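Local coordinates for protein sortase SrtE1 (Streptomyces coelicolor, PDB 5CUW) that anchors surface proteins to the cell wall as a class E sortase transpeptidase, recognising Leu-Ala-x-Thr-Gly in preference to Leu-Pro-x-Thr-Gly sorting signals, at residues A[53-56]-A[62-65]; A[67-72]-A[99-104]; A[79-82]-A[88-91]; A[140-145]-A[159-164]. One frame throughout, in Å; residues are numbered along the deposited sequence. Where two conformers were deposited one is given.

Contact 1: residues A[53-56]-A[62-65]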
loop_
_atom_site.group_PDB
_atom_site.type_symbol
_atom_site.label_atom_id
_atom_site.label_comp_id
_atom_site.label_asym_id
_atom_site.label_seq_id
_atom_site.Cartn_x
_atom_site.Cartn_y
_atom_site.Cartn_z
ATOM N N PRO A 53 -9.368 3.125 5.306
ATOM C CA PRO A 53 -9.766 3.634 3.992
ATOM C C PRO A 53 -8.564 4.144 3.213
ATOM O O PRO A 53 -7.596 4.627 3.813
ATOM C CB PRO A 53 -10.739 4.773 4.328
ATOM C CG PRO A 53 -11.089 4.583 5.819
ATOM C CD PRO A 53 -9.857 3.975 6.405
ATOM N N ILE A 54 -8.627 4.019 1.892
ATOM C CA ILE A 54 -7.637 4.611 0.994
ATOM C C ILE A 54 -8.227 5.858 0.356
ATOM O O ILE A 54 -9.356 5.827 -0.133
ATOM C CB ILE A 54 -7.200 3.632 -0.130
ATOM C CG1 ILE A 54 -6.783 2.272 0.438
ATOM C CG2 ILE A 54 -6.078 4.251 -0.987
ATOM C CD1 ILE A 54 -6.406 1.265 -0.647
ATOM N N ALA A 55 -7.488 6.961 0.377
ATOM C CA ALA A 55 -7.961 8.178 -0.267
ATOM C C ALA A 55 -6.978 8.594 -1.352
ATOM O O ALA A 55 -5.852 8.128 -1.382
ATOM C CB ALA A 55 -8.148 9.292 0.746
ATOM N N GLU A 56 -7.406 9.473 -2.249
ATOM C CA GLU A 56 -6.538 9.912 -3.333
ATOM C C GLU A 56 -5.574 10.983 -2.819
ATOM O O GLU A 56 -6.000 11.957 -2.205
ATOM C CB GLU A 56 -7.378 10.448 -4.507
ATOM C CG GLU A 56 -6.566 10.821 -5.751
ATOM C CD GLU A 56 -5.997 9.610 -6.487
ATOM O OE1 GLU A 56 -5.850 8.537 -5.866
ATOM O OE2 GLU A 56 -5.694 9.725 -7.697
ATOM N N LYS A 62 -5.136 16.265 4.894
ATOM C CA LYS A 62 -6.411 15.792 4.343
ATOM C C LYS A 62 -6.557 14.274 4.340
ATOM O O LYS A 62 -7.675 13.762 4.241
ATOM C CB LYS A 62 -6.607 16.311 2.911
ATOM C CG LYS A 62 -6.729 17.823 2.795
ATOM C CD LYS A 62 -7.068 18.258 1.365
ATOM C CE LYS A 62 -5.954 17.909 0.379
ATOM N NZ LYS A 62 -6.216 18.443 -0.994
ATOM N N VAL A 63 -5.440 13.555 4.447
ATOM C CA VAL A 63 -5.463 12.107 4.313
ATOM C C VAL A 63 -4.789 11.390 5.495
ATOM O O VAL A 63 -5.484 10.812 6.327
ATOM C CB VAL A 63 -4.806 11.668 2.990
ATOM C CG1 VAL A 63 -4.693 10.146 2.921
ATOM C CG2 VAL A 63 -5.613 12.224 1.796
ATOM N N LEU A 64 -3.458 11.424 5.583
ATOM C CA LEU A 64 -2.774 10.634 6.620
ATOM C C LEU A 64 -3.164 11.044 8.042
ATOM O O LEU A 64 -3.352 10.186 8.899
ATOM C CB LEU A 64 -1.250 10.722 6.466
ATOM C CG LEU A 64 -0.684 10.581 5.052
ATOM C CD1 LEU A 64 0.838 10.670 5.090
ATOM C CD2 LEU A 64 -1.145 9.284 4.398
ATOM N N ASP A 65 -3.290 12.342 8.308
ATOM C CA ASP A 65 -3.684 12.767 9.647
ATOM C C ASP A 65 -5.172 12.528 9.903
ATOM O O ASP A 65 -5.661 12.771 10.998
ATOM C CB ASP A 65 -3.354 14.244 9.885
ATOM C CG ASP A 65 -1.863 14.488 10.007
ATOM O OD1 ASP A 65 -1.092 13.504 9.961
ATOM O OD2 ASP A 65 -1.459 15.661 10.155
#
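No aromatic ring enters the meeting of Ala55 and Glu56 with Val63; the flat group touched is the backbone carbonyl of Glu56, whose O lies 4.0 Å from Val63 CG2. The other flat group, the Glu56 carboxylate, is carried off by a side chain that leaves the backbone away from the helix. Its OE1 is hydrogen-bonded to His71 ND1, and OE2 has a long, weak ion pair with Lys78. The setting is a small beta-alpha-beta crossover of the sortase domain: strand 50-56 runs out, the short helix 60-64 passes over, and strand 69-71 returns parallel to the first strand and bonded to it. Helix and strand meet here through apolar atoms. Ala55 points its methyl at the helix, and Val63 answers with both branches. Because CG1 of Val63 stands anti to the backbone N (chi1 174°), CG2 falls beside that N, and the two methyls face the strand together. One small residue is thus met by one branched residue, with no hydrogen bond across. The backbone of Ala55 is meanwhile bound to Val69 and His71 of the third element. Just beyond the helix, Asp65 OD1 is hydrogen-bonded to NE2 of His94, the inferred active-site histidine. At the centre of the packing, Ala55 CB lies 4.0 Å from Val63 CG2 and 4.2 Å from Val63 CG1.

Contact 2: residues A[67-72]-A[99-104]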
loop_
_atom_site.group_PDB
_atom_site.type_symbol
_atom_site.label_atom_id
_atom_site.label_comp_id
_atom_site.label_asym_id
_atom_site.label_seq_id
_atom_site.Cartn_x
_atom_site.Cartn_y
_atom_site.Cartn_z
ATOM N N GLY A 67 -6.329 9.559 9.538
ATOM C CA GLY A 67 -6.337 8.135 9.812
ATOM C C GLY A 67 -6.512 7.285 8.572
ATOM O O GLY A 67 -6.852 6.110 8.683
ATOM N N MET A 68 -6.281 7.860 7.389
ATOM C CA MET A 68 -6.412 7.088 6.152
ATOM C C MET A 68 -5.058 6.802 5.518
ATOM O O MET A 68 -4.068 7.438 5.863
ATOM C CB MET A 68 -7.309 7.828 5.158
ATOM C CG MET A 68 -8.694 8.108 5.708
ATOM S SD MET A 68 -9.817 8.744 4.440
ATOM C CE MET A 68 -9.356 10.478 4.394
ATOM N N VAL A 69 -4.992 5.836 4.602
ATOM C CA VAL A 69 -3.770 5.684 3.843
ATOM C C VAL A 69 -3.991 6.341 2.491
ATOM O O VAL A 69 -5.128 6.435 2.019
ATOM C CB VAL A 69 -3.317 4.221 3.661
ATOM C CG1 VAL A 69 -3.109 3.552 5.009
ATOM C CG2 VAL A 69 -4.278 3.432 2.793
ATOM N N GLY A 70 -2.898 6.816 1.902
ATOM C CA GLY A 70 -2.962 7.645 0.715
ATOM C C GLY A 70 -2.362 6.996 -0.506
ATOM O O GLY A 70 -1.273 6.405 -0.454
ATOM N N HIS A 71 -3.088 7.110 -1.612
ATOM C CA HIS A 71 -2.611 6.682 -2.920
ATOM C C HIS A 71 -1.765 7.779 -3.568
ATOM O O HIS A 71 -2.242 8.894 -3.776
ATOM C CB HIS A 71 -3.805 6.316 -3.813
ATOM C CG HIS A 71 -3.435 5.990 -5.229
ATOM N ND1 HIS A 71 -4.077 6.555 -6.312
ATOM C CD2 HIS A 71 -2.494 5.159 -5.740
ATOM C CE1 HIS A 71 -3.553 6.078 -7.428
ATOM N NE2 HIS A 71 -2.587 5.233 -7.111
ATOM N N TYR A 72 -0.513 7.470 -3.892
ATOM C CA TYR A 72 0.360 8.471 -4.515
ATOM C C TYR A 72 -0.288 8.929 -5.818
ATOM O O TYR A 72 -0.529 8.109 -6.702
ATOM C CB TYR A 72 1.759 7.913 -4.774
ATOM C CG TYR A 72 2.631 7.783 -3.534
ATOM C CD1 TYR A 72 2.626 6.623 -2.777
ATOM C CD2 TYR A 72 3.468 8.820 -3.141
ATOM C CE1 TYR A 72 3.443 6.489 -1.662
ATOM C CE2 TYR A 72 4.277 8.698 -2.022
ATOM C CZ TYR A 72 4.255 7.531 -1.289
ATOM O OH TYR A 72 5.054 7.401 -0.184
ATOM N N GLY A 99 -4.261 6.132 14.312
ATOM C CA GLY A 99 -4.665 4.782 13.975
ATOM C C GLY A 99 -3.499 3.919 13.532
ATOM O O GLY A 99 -3.629 2.689 13.463
ATOM N N GLU A 100 -2.373 4.577 13.238
ATOM C CA GLU A 100 -1.105 3.940 12.846
ATOM C C GLU A 100 -1.302 2.660 12.048
ATOM O O GLU A 100 -0.939 1.566 12.482
ATOM C CB GLU A 100 -0.243 3.672 14.086
ATOM C CG GLU A 100 -1.023 3.313 15.320
ATOM C CD GLU A 100 -0.188 3.414 16.583
ATOM O OE1 GLU A 100 -0.153 2.429 17.348
ATOM O OE2 GLU A 100 0.428 4.480 16.809
ATOM N N PRO A 101 -1.889 2.800 10.856
ATOM C CA PRO A 101 -2.191 1.631 10.028
ATOM C C PRO A 101 -0.941 0.823 9.629
ATOM O O PRO A 101 -1.028 -0.405 9.552
ATOM C CB PRO A 101 -2.879 2.239 8.799
ATOM C CG PRO A 101 -2.493 3.695 8.805
ATOM C CD PRO A 101 -2.281 4.071 10.233
ATOM N N PHE A 102 0.197 1.472 9.385
ATOM C CA PHE A 102 1.385 0.723 8.923
ATOM C C PHE A 102 2.437 0.513 10.007
ATOM O O PHE A 102 3.609 0.233 9.720
ATOM C CB PHE A 102 2.036 1.424 7.740
ATOM C CG PHE A 102 1.219 1.371 6.469
ATOM C CD1 PHE A 102 0.088 0.581 6.385
ATOM C CD2 PHE A 102 1.606 2.102 5.353
ATOM C CE1 PHE A 102 -0.659 0.528 5.202
ATOM C CE2 PHE A 102 0.862 2.060 4.168
ATOM C CZ PHE A 102 -0.270 1.270 4.096
ATOM N N ARG A 103 2.035 0.655 11.258
ATOM C CA ARG A 103 3.000 0.492 12.339
ATOM C C ARG A 103 3.725 -0.864 12.310
ATOM O O ARG A 103 4.920 -0.943 12.620
ATOM C CB ARG A 103 2.319 0.667 13.689
ATOM C CG ARG A 103 3.314 0.638 14.828
ATOM C CD ARG A 103 2.687 0.986 16.153
ATOM N NE ARG A 103 3.723 1.089 17.179
ATOM C CZ ARG A 103 3.496 1.378 18.453
ATOM N NH1 ARG A 103 2.255 1.601 18.886
ATOM N NH2 ARG A 103 4.515 1.448 19.298
ATOM N N TYR A 104 3.020 -1.930 11.947
ATOM C CA TYR A 104 3.653 -3.257 11.987
ATOM C C TYR A 104 3.755 -3.957 10.624
ATOM O O TYR A 104 3.733 -5.188 10.559
ATOM C CB TYR A 104 2.907 -4.159 12.960
ATOM C CG TYR A 104 2.942 -3.654 14.388
ATOM C CD1 TYR A 104 4.102 -3.740 15.149
ATOM C CD2 TYR A 104 1.819 -3.076 14.962
ATOM C CE1 TYR A 104 4.134 -3.275 16.460
ATOM C CE2 TYR A 104 1.839 -2.606 16.265
ATOM C CZ TYR A 104 2.997 -2.708 17.006
ATOM O OH TYR A 104 3.002 -2.235 18.293
#
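One methyl group of Val69 serves two partners: its CG1 is 3.8 Å from Pro101 CG and also 3.8 Å from Phe102 CZ. Valine and proline run antiparallel alongside one another, and Pro101 CB joins in at 4.0 Å from Val69 CG1. The valine lies roughly perpendicular to the phenylalanine, its methyl coming obliquely to the far end of the ring, where Phe102 CE1 is 3.9 Å from Val69 CG1. CG1 reaches both because it stands anti to the carbonyl carbon of Val69 (chi1 -58°), and the valine also packs on Val52 and Ile54 of the neighbouring strand. What presents the two partners side by side is a type I beta turn from Glu100 to Arg103, with Pro101 and Phe102 at its two central positions. A weak backbone bond, 3.3 Å from Arg103 N to Glu100 O, closes the turn, and a salt bridge reinforces it: Arg103 NH1 lies 3.0 Å from Glu100 OE1, approaching on the syn side but 29° out of the carboxylate plane. Arg103 NE has a second anionic partner in Glu166. Just before strand 69-71, Gly67 with its positive phi ends helix 60-64 in a Schellman motif. Further out, Phe102 packs on Leu160 and Thr162 of the strand that carries Cys163, the inferred active-site cysteine, and the Pro101 side chain comes within about 4 Å of that of His94. The contact is apolar, made by van der Waals packing of Val69 on Pro101 and Phe102; the charged bonds lie within the turn and from it to Glu166, none across the contact.

Contact 3: residues A[79-82]-A[88-91]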
loop_
_atom_site.group_PDB
_atom_site.type_symbol
_atom_site.label_atom_id
_atom_site.label_comp_id
_atom_site.label_asym_id
_atom_site.label_seq_id
_atom_site.Cartn_x
_atom_site.Cartn_y
_atom_site.Cartn_z
ATOM N N THR A 79 0.618 6.648 -9.353
ATOM C CA THR A 79 0.807 5.252 -9.700
ATOM C C THR A 79 -0.463 4.662 -10.308
ATOM O O THR A 79 -1.542 5.271 -10.256
ATOM C CB THR A 79 1.208 4.410 -8.469
ATOM O OG1 THR A 79 0.113 4.351 -7.559
ATOM C CG2 THR A 79 2.445 4.999 -7.762
ATOM N N ALA A 80 -0.332 3.461 -10.862
ATOM C CA ALA A 80 -1.464 2.736 -11.433
ATOM C C ALA A 80 -2.513 2.384 -10.379
ATOM O O ALA A 80 -2.202 2.322 -9.185
ATOM C CB ALA A 80 -0.967 1.469 -12.120
ATOM N N MET A 81 -3.749 2.156 -10.823
ATOM C CA MET A 81 -4.799 1.626 -9.952
ATOM C C MET A 81 -4.766 0.106 -10.022
ATOM O O MET A 81 -4.173 -0.450 -10.946
ATOM C CB MET A 81 -6.177 2.153 -10.364
ATOM C CG MET A 81 -6.381 3.642 -10.089
ATOM S SD MET A 81 -6.640 4.005 -8.335
ATOM C CE MET A 81 -8.292 3.348 -8.116
ATOM N N PRO A 82 -5.404 -0.576 -9.058
ATOM C CA PRO A 82 -5.302 -2.038 -9.064
ATOM C C PRO A 82 -6.043 -2.672 -10.239
ATOM O O PRO A 82 -5.716 -3.803 -10.613
ATOM C CB PRO A 82 -5.933 -2.449 -7.724
ATOM C CG PRO A 82 -5.930 -1.191 -6.892
ATOM C CD PRO A 82 -6.132 -0.081 -7.876
ATOM N N ASN A 88 1.929 -0.577 -10.558
ATOM C CA ASN A 88 2.313 -0.621 -9.152
ATOM C C ASN A 88 1.433 0.325 -8.345
ATOM O O ASN A 88 1.559 1.537 -8.464
ATOM C CB ASN A 88 3.786 -0.256 -8.995
ATOM C CG ASN A 88 4.272 -0.367 -7.554
ATOM O OD1 ASN A 88 3.527 -0.761 -6.662
ATOM N ND2 ASN A 88 5.533 -0.017 -7.329
ATOM N N PHE A 89 0.540 -0.237 -7.534
ATOM C CA PHE A 89 -0.410 0.560 -6.739
ATOM C C PHE A 89 0.311 1.017 -5.471
ATOM O O PHE A 89 0.543 0.223 -4.586
ATOM C CB PHE A 89 -1.665 -0.278 -6.422
ATOM C CG PHE A 89 -2.771 0.471 -5.681
ATOM C CD1 PHE A 89 -3.296 1.658 -6.169
ATOM C CD2 PHE A 89 -3.312 -0.059 -4.512
ATOM C CE1 PHE A 89 -4.334 2.319 -5.490
ATOM C CE2 PHE A 89 -4.349 0.591 -3.826
ATOM C CZ PHE A 89 -4.854 1.779 -4.313
ATOM N N GLY A 90 0.686 2.292 -5.406
ATOM C CA GLY A 90 1.506 2.792 -4.308
ATOM C C GLY A 90 0.716 3.498 -3.214
ATOM O O GLY A 90 -0.144 4.335 -3.499
ATOM N N LEU A 91 1.019 3.159 -1.960
ATOM C CA LEU A 91 0.273 3.675 -0.805
ATOM C C LEU A 91 1.190 4.100 0.338
ATOM O O LEU A 91 2.209 3.454 0.600
ATOM C CB LEU A 91 -0.700 2.623 -0.288
ATOM C CG LEU A 91 -1.717 2.071 -1.280
ATOM C CD1 LEU A 91 -2.329 0.849 -0.670
ATOM C CD2 LEU A 91 -2.789 3.111 -1.591
HETATM O O HOH W 1 2.270 2.117 -11.903
#
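Phe89 reaches from its strand into the loop 79-82 one atom at a time. Its CA makes a CA-H...O contact with Ala80 O, and with CG anti to the backbone N (chi1 -176°) the side chain runs on past that same oxygen. CB passes near it, and CD1 comes within 3.3 Å of Ala80 O, which sits at the ring edge in the ring plane. One face is taken by Pro82, whose CG stands over the centre, 3.7 Å from the ring centroid and only 9° off the normal, a clear CH-pi contact. Pro82 CD leans toward the CD1 side, 3.8 Å from Phe89 CE1. Met81, its chain bent at chi2 and chi3, brings SD obliquely to the ring, 4.0 Å from Phe89 CE1, in a Met-aromatic contact. With an alanine in place of Phe89, the Pro82 ring would probably lose the surface it lies on, and a gap would open beside Met81. Strand 87-92 belongs to the beta barrel of the sortase fold, bonded on its two sides to strands 69-71 and 156-164, and the loop doubles back along it just before the strand begins. The polar grip lies at the other end of the loop: Gly90 N donates to Thr79 OG1 at 3.0 Å, almost straight at 171°, and that hydroxyl is also hydrogen-bonded to His71 NE2. Ala80 N and Asn88 N both donate to one water, at 3.1 Å from Ala80 N and 3.0 Å from Asn88 N.

Contact 4: residues A[140-145]-A[159-164]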
loop_
_atom_site.group_PDB
_atom_site.type_symbol
_atom_site.label_atom_id
_atom_site.label_comp_id
_atom_site.label_asym_id
_atom_site.label_seq_id
_atom_site.Cartn_x
_atom_site.Cartn_y
_atom_site.Cartn_z
ATOM N N SER A 140 11.958 5.673 -6.516
ATOM C CA SER A 140 11.943 4.616 -7.527
ATOM C C SER A 140 11.280 3.334 -7.014
ATOM O O SER A 140 10.978 2.434 -7.794
ATOM C CB SER A 140 13.364 4.317 -8.005
ATOM O OG SER A 140 13.914 5.443 -8.662
ATOM N N VAL A 141 11.044 3.255 -5.709
ATOM C CA VAL A 141 10.324 2.109 -5.145
ATOM C C VAL A 141 8.837 2.153 -5.541
ATOM O O VAL A 141 8.094 1.200 -5.293
ATOM C CB VAL A 141 10.438 2.045 -3.597
ATOM C CG1 VAL A 141 11.898 1.947 -3.170
ATOM C CG2 VAL A 141 9.757 3.253 -2.943
ATOM N N LEU A 142 8.419 3.257 -6.162
ATOM C CA LEU A 142 7.060 3.414 -6.678
ATOM C C LEU A 142 6.973 3.283 -8.202
ATOM O O LEU A 142 5.912 3.542 -8.772
ATOM C CB LEU A 142 6.482 4.781 -6.286
ATOM C CG LEU A 142 6.317 5.076 -4.789
ATOM C CD1 LEU A 142 5.976 6.536 -4.582
ATOM C CD2 LEU A 142 5.234 4.186 -4.181
ATOM N N ASP A 143 8.079 2.912 -8.851
ATOM C CA ASP A 143 8.112 2.713 -10.313
ATOM C C ASP A 143 7.179 1.567 -10.709
ATOM O O ASP A 143 6.934 0.668 -9.897
ATOM C CB ASP A 143 9.539 2.391 -10.791
ATOM C CG ASP A 143 10.467 3.609 -10.796
ATOM O OD1 ASP A 143 9.985 4.750 -10.631
ATOM O OD2 ASP A 143 11.690 3.423 -10.988
ATOM N N PRO A 144 6.685 1.558 -11.968
ATOM C CA PRO A 144 5.802 0.459 -12.375
ATOM C C PRO A 144 6.388 -0.931 -12.074
ATOM O O PRO A 144 5.644 -1.831 -11.661
ATOM C CB PRO A 144 5.651 0.689 -13.878
ATOM C CG PRO A 144 5.693 2.177 -13.992
ATOM C CD PRO A 144 6.766 2.600 -13.007
ATOM N N VAL A 145 7.691 -1.098 -12.294
ATOM C CA VAL A 145 8.422 -2.269 -11.805
ATOM C C VAL A 145 9.372 -1.750 -10.739
ATOM O O VAL A 145 10.453 -1.268 -11.059
ATOM C CB VAL A 145 9.202 -2.999 -12.918
ATOM C CG1 VAL A 145 9.948 -4.202 -12.344
ATOM C CG2 VAL A 145 8.266 -3.453 -14.026
ATOM N N THR A 159 2.674 -1.366 -3.338
ATOM C CA THR A 159 3.784 -0.866 -2.537
ATOM C C THR A 159 3.235 -0.137 -1.317
ATOM O O THR A 159 2.416 0.766 -1.454
ATOM C CB THR A 159 4.686 0.100 -3.335
ATOM O OG1 THR A 159 5.055 -0.514 -4.571
ATOM C CG2 THR A 159 5.948 0.449 -2.532
ATOM N N LEU A 160 3.687 -0.527 -0.136
ATOM C CA LEU A 160 3.312 0.175 1.096
ATOM C C LEU A 160 4.527 0.922 1.642
ATOM O O LEU A 160 5.592 0.322 1.815
ATOM C CB LEU A 160 2.785 -0.798 2.152
ATOM C CG LEU A 160 1.762 -1.870 1.775
ATOM C CD1 LEU A 160 1.428 -2.715 3.024
ATOM C CD2 LEU A 160 0.492 -1.277 1.150
ATOM N N THR A 161 4.377 2.219 1.918
ATOM C CA THR A 161 5.497 3.018 2.436
ATOM C C THR A 161 5.146 3.659 3.774
ATOM O O THR A 161 4.028 4.135 3.960
ATOM C CB THR A 161 5.922 4.127 1.428
ATOM O OG1 THR A 161 4.976 5.213 1.450
ATOM C CG2 THR A 161 5.990 3.566 0.023
ATOM N N THR A 162 6.085 3.662 4.718
ATOM C CA THR A 162 5.851 4.325 5.996
ATOM C C THR A 162 7.186 4.822 6.534
ATOM O O THR A 162 8.221 4.592 5.919
ATOM C CB THR A 162 5.179 3.377 7.016
ATOM O OG1 THR A 162 4.705 4.127 8.147
ATOM C CG2 THR A 162 6.169 2.308 7.478
ATOM N N CYS A 163 7.169 5.505 7.672
ATOM C CA CYS A 163 8.406 6.021 8.255
ATOM C C CYS A 163 9.097 5.009 9.167
ATOM O O CYS A 163 8.462 4.124 9.734
ATOM C CB CYS A 163 8.130 7.302 9.034
ATOM S SG CYS A 163 7.529 8.666 8.014
ATOM N N THR A 164 10.409 5.154 9.305
ATOM C CA THR A 164 11.188 4.322 10.219
ATOM C C THR A 164 12.462 5.075 10.591
ATOM O O THR A 164 12.995 5.826 9.765
ATOM C CB THR A 164 11.523 2.948 9.584
ATOM O OG1 THR A 164 11.835 1.996 10.607
ATOM C CG2 THR A 164 12.691 3.054 8.593
#
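Strand 156-164 of this sortase carries Cys163, the inferred active-site cysteine, and two and four residues before it the strand is roofed by the 3-10 turn at 140-142, where Val141 and Leu142 meet Thr159 and Thr161. The touch is made by methyl groups: Leu142 CD2 lies 4.1 Å from Thr159 CG2 and 4.3 Å from Thr161 CG2, reaching over two residues that face the same side of the strand. The threonine methyl can receive it because CG2 of Thr159 stands anti to the backbone N (chi1 -51° for OG1), which leaves the hydroxyl to turn elsewhere, bonded to Asn88 OD1. Beside this patch, Val141 O lies 3.6 Å from Thr159 CG2, while its own hydrogen bond comes from Trp176 NE1. The turn itself is closed by Asp143 N donating to Ser140 O at 3.1 Å. Thr161 takes part with its methyl; its OG1 is hydrogen-bonded to the hydroxyl of Tyr72, the probable substrate-recognition residue, and to Ala13 O of the short N-terminal piece 11-13, consistent with a tripeptide lying in the active site. Leu142 also packs on the Tyr72 side chain. Strand 156-164 is flanked by strand 87-92, bonded to it through Thr159 and Thr161, and by strand 171-184, whose Ile174 packs against both threonines.

In the fold
From the N terminus, contact 1 comes first, closing the short link between strand 50-56 and helix 60-64. The chain at 67-72, which includes strand 69-71, opens contact 2, whose second half lies in the loop after strand 87-92; the long excursion between them holds contact 3 entirely, a tight return from the loop at 79-82 onto strand 87-92. Contact 4 follows in series, tying the loop after strand 121-134 to strand 156-164. All four reach one sheet, in which four strands are successive neighbours: contact 1 lies on 50-56, contact 2 on 69-71, contact 3 on 87-92 and contact 4 on 156-164. Contacts 1 and 4 do not touch.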